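Local atomic coordinates of diaminopimelate decarboxylase (Helicobacter pylori, PDB entry 2QGH), a protein that catalyses the pyridoxal-5'-phosphate-dependent decarboxylation of meso-diaminopimelate to L-lysine, the last step of bacterial lysine biosynthesis. Residues T293-E298 / D368-E373. Residues are numbered along the deposited sequence; the frame is centred on the assembly and turned at random.
Sequences TQVLYE and DKIAIE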
ATOM      1  N   THR A 293      -2.428   3.630 -18.670  1.00 18.97           N
ATOM      2  CA  THR A 293      -3.256   2.459 -18.476  1.00 19.83           C
ATOM      3  C   THR A 293      -4.294   2.377 -19.594  1.00 23.81           C
ATOM      4  O   THR A 293      -4.773   3.401 -20.095  1.00 24.20           O
ATOM      5  CB  THR A 293      -3.960   2.548 -17.122  1.00 18.68           C
ATOM      6  OG1 THR A 293      -4.855   1.447 -16.966  1.00 17.79           O
ATOM      7  CG2 THR A 293      -4.724   3.846 -17.020  1.00 16.37           C
ATOM      8  N   GLN A 294      -4.643   1.151 -19.969  1.00 24.27           N
ATOM      9  CA  GLN A 294      -5.606   0.907 -21.039  1.00 26.65           C
ATOM     10  C   GLN A 294      -7.017   0.672 -20.520  1.00 25.53           C
ATOM     11  O   GLN A 294      -7.204   0.175 -19.413  1.00 24.23           O
ATOM     12  CB  GLN A 294      -5.145  -0.304 -21.860  1.00 28.72           C
ATOM     13  CG  GLN A 294      -6.166  -0.827 -22.842  1.00 31.81           C
ATOM     14  CD  GLN A 294      -5.649  -2.003 -23.646  1.00 33.19           C
ATOM     15  OE1 GLN A 294      -6.396  -2.629 -24.391  1.00 36.93           O
ATOM     16  NE2 GLN A 294      -4.363  -2.304 -23.504  1.00 32.98           N
ATOM     17  N   VAL A 295      -8.010   1.033 -21.326  1.00 25.98           N
ATOM     18  CA  VAL A 295      -9.408   0.843 -20.942  1.00 24.74           C
ATOM     19  C   VAL A 295      -9.830  -0.591 -21.247  1.00 23.88           C
ATOM     20  O   VAL A 295      -9.611  -1.078 -22.347  1.00 22.98           O
ATOM     21  CB  VAL A 295     -10.339   1.786 -21.725  1.00 24.91           C
ATOM     22  CG1 VAL A 295     -11.794   1.540 -21.320  1.00 23.43           C
ATOM     23  CG2 VAL A 295      -9.947   3.226 -21.474  1.00 23.89           C
ATOM     24  N   LEU A 296     -10.437  -1.266 -20.278  1.00 23.94           N
ATOM     25  CA  LEU A 296     -10.880  -2.639 -20.499  1.00 23.64           C
ATOM     26  C   LEU A 296     -12.367  -2.700 -20.820  1.00 23.49           C
ATOM     27  O   LEU A 296     -12.767  -3.313 -21.809  1.00 24.14           O
ATOM     28  CB  LEU A 296     -10.574  -3.502 -19.275  1.00 22.86           C
ATOM     29  CG  LEU A 296      -9.091  -3.574 -18.894  1.00 24.15           C
ATOM     30  CD1 LEU A 296      -8.934  -4.388 -17.620  1.00 21.57           C
ATOM     31  CD2 LEU A 296      -8.281  -4.186 -20.047  1.00 22.85           C
ATOM     32  N   TYR A 297     -13.181  -2.058 -19.984  1.00 24.00           N
ATOM     33  CA  TYR A 297     -14.632  -2.033 -20.178  1.00 25.08           C
ATOM     34  C   TYR A 297     -15.230  -0.686 -19.765  1.00 25.79           C
ATOM     35  O   TYR A 297     -14.590   0.102 -19.070  1.00 25.65           O
ATOM     36  CB  TYR A 297     -15.318  -3.118 -19.327  1.00 22.95           C
ATOM     37  CG  TYR A 297     -14.685  -4.487 -19.391  1.00 21.17           C
ATOM     38  CD1 TYR A 297     -13.935  -4.985 -18.320  1.00 18.53           C
ATOM     39  CD2 TYR A 297     -14.811  -5.276 -20.533  1.00 18.59           C
ATOM     40  CE1 TYR A 297     -13.326  -6.232 -18.390  1.00 14.16           C
ATOM     41  CE2 TYR A 297     -14.209  -6.516 -20.615  1.00 18.28           C
ATOM     42  CZ  TYR A 297     -13.466  -6.991 -19.546  1.00 17.72           C
ATOM     43  OH  TYR A 297     -12.856  -8.218 -19.660  1.00 18.55           O
ATOM     44  N   GLU A 298     -16.466  -0.455 -20.199  1.00 28.08           N
ATOM     45  CA  GLU A 298     -17.254   0.731 -19.861  1.00 29.98           C
ATOM     46  C   GLU A 298     -18.507   0.118 -19.246  1.00 31.29           C
ATOM     47  O   GLU A 298     -19.058  -0.834 -19.792  1.00 34.11           O
ATOM     48  CB  GLU A 298     -17.635   1.528 -21.112  1.00 31.78           C
ATOM     49  CG  GLU A 298     -16.621   2.586 -21.535  1.00 33.95           C
ATOM     50  CD  GLU A 298     -17.129   4.011 -21.327  1.00 32.83           C
ATOM     51  OE1 GLU A 298     -16.382   4.965 -21.624  1.00 30.70           O
ATOM     52  OE2 GLU A 298     -18.277   4.175 -20.870  1.00 34.57           O
ATOM     53  N   ASP A 368      -8.642   1.902 -25.599  1.00 29.98           N
ATOM     54  CA  ASP A 368      -8.242   3.304 -25.533  1.00 32.08           C
ATOM     55  C   ASP A 368      -7.260   3.507 -24.384  1.00 32.91           C
ATOM     56  O   ASP A 368      -7.376   2.873 -23.331  1.00 34.59           O
ATOM     57  CB  ASP A 368      -9.454   4.229 -25.349  1.00 31.99           C
ATOM     58  CG  ASP A 368     -10.266   4.398 -26.622  1.00 31.90           C
ATOM     59  OD1 ASP A 368      -9.668   4.426 -27.717  1.00 29.60           O
ATOM     60  OD2 ASP A 368     -11.507   4.520 -26.523  1.00 34.28           O
ATOM     61  N   LYS A 369      -6.297   4.394 -24.592  1.00 32.27           N
ATOM     62  CA  LYS A 369      -5.287   4.667 -23.584  1.00 31.36           C
ATOM     63  C   LYS A 369      -5.464   6.021 -22.897  1.00 30.48           C
ATOM     64  O   LYS A 369      -5.839   7.011 -23.528  1.00 29.92           O
ATOM     65  CB  LYS A 369      -3.904   4.600 -24.228  1.00 32.81           C
ATOM     66  CG  LYS A 369      -3.675   3.336 -25.043  1.00 34.54           C
ATOM     67  CD  LYS A 369      -3.732   2.085 -24.177  1.00 32.86           C
ATOM     68  CE  LYS A 369      -3.613   0.832 -25.024  1.00 33.74           C
ATOM     69  NZ  LYS A 369      -2.325   0.764 -25.764  1.00 35.27           N
ATOM     70  N   ILE A 370      -5.206   6.050 -21.594  1.00 27.68           N
ATOM     71  CA  ILE A 370      -5.294   7.279 -20.823  1.00 26.33           C
ATOM     72  C   ILE A 370      -4.075   7.350 -19.909  1.00 25.59           C
ATOM     73  O   ILE A 370      -3.430   6.339 -19.635  1.00 24.75           O
ATOM     74  CB  ILE A 370      -6.576   7.334 -19.948  1.00 27.26           C
ATOM     75  CG1 ILE A 370      -6.379   6.523 -18.668  1.00 26.38           C
ATOM     76  CG2 ILE A 370      -7.763   6.800 -20.732  1.00 24.24           C
ATOM     77  CD1 ILE A 370      -7.525   6.636 -17.707  1.00 27.77           C
ATOM     78  N   ALA A 371      -3.752   8.549 -19.451  1.00 25.45           N
ATOM     79  CA  ALA A 371      -2.619   8.728 -18.558  1.00 23.97           C
ATOM     80  C   ALA A 371      -3.064   9.462 -17.307  1.00 22.98           C
ATOM     81  O   ALA A 371      -3.767  10.463 -17.388  1.00 23.58           O
ATOM     82  CB  ALA A 371      -1.515   9.505 -19.255  1.00 23.08           C
ATOM     83  N   ILE A 372      -2.683   8.933 -16.148  1.00 23.97           N
ATOM     84  CA  ILE A 372      -2.997   9.559 -14.871  1.00 24.73           C
ATOM     85  C   ILE A 372      -1.768  10.407 -14.630  1.00 24.03           C
ATOM     86  O   ILE A 372      -0.656   9.885 -14.578  1.00 24.66           O
ATOM     87  CB  ILE A 372      -3.143   8.522 -13.749  1.00 25.60           C
ATOM     88  CG1 ILE A 372      -4.308   7.578 -14.072  1.00 26.89           C
ATOM     89  CG2 ILE A 372      -3.375   9.220 -12.422  1.00 22.09           C
ATOM     90  CD1 ILE A 372      -4.533   6.489 -13.029  1.00 24.67           C
ATOM     91  N   GLU A 373      -1.974  11.711 -14.483  1.00 24.25           N
ATOM     92  CA  GLU A 373      -0.877  12.668 -14.325  1.00 23.21           C
ATOM     93  C   GLU A 373      -0.206  12.876 -12.962  1.00 22.03           C
ATOM     94  O   GLU A 373      -0.770  12.577 -11.911  1.00 20.00           O
ATOM     95  CB  GLU A 373      -1.338  14.027 -14.876  1.00 23.87           C
ATOM     96  CG  GLU A 373      -1.281  14.125 -16.407  1.00 23.75           C
ATOM     97  CD  GLU A 373      -2.003  15.349 -16.968  1.00 23.85           C
ATOM     98  OE1 GLU A 373      -1.916  16.438 -16.361  1.00 24.88           O
ATOM     99  OE2 GLU A 373      -2.646  15.222 -18.031  1.00 21.49           O
TER
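Antiparallel pairing of T293 and Q294 with I370 and K369 builds part of the mixed beta domain that, as in other fold-type III decarboxylases, accompanies the pyridoxal-binding barrel. T293 and I370 form a hydrogen-bonded pair: T293 N donates to I370 O at 3.0 Å, and I370 N returns a bond to T293 O at 3.1 Å, both nearly straight. The next such bond, from V295 N to D368 O (2.8 Å), is more bent, 153° at the hydrogen; D368 O also receives a CA-H...O contact from Q294 CA. The two sheet faces are used differently. On one, T293 and I370 lie side by side, CG2 of T293 3.6 Å from CG1 of I370. I370 CG1 sits between its backbone N and carbonyl carbon (chi1 80°), as does T293 CG2, while T293 OG1, opposite the backbone N (chi1 176°), hydrogen-bonds D310 OD1. On the other, Q294 and K369 form a non-hydrogen-bonded pair. The extended glutamine lies across the lysine methylenes, CB of Q294 3.6 Å from CD of K369 and NE2 of Q294 3.6 Å from CE of K369; T33 OG1 accepts a hydrogen bond from that amide, while K369 makes a cation-pi contact with F28. Beyond the pairing, at a classic bulge facing I308, L296 packs on G111 of the second subunit and Y297 OH hydrogen-bonds K112 O of that subunit. Strand 289-299 is flanked further by strand 306-309, whose V309 packs on T293 and I370, and strand 328-330 pairs with strand 369-372.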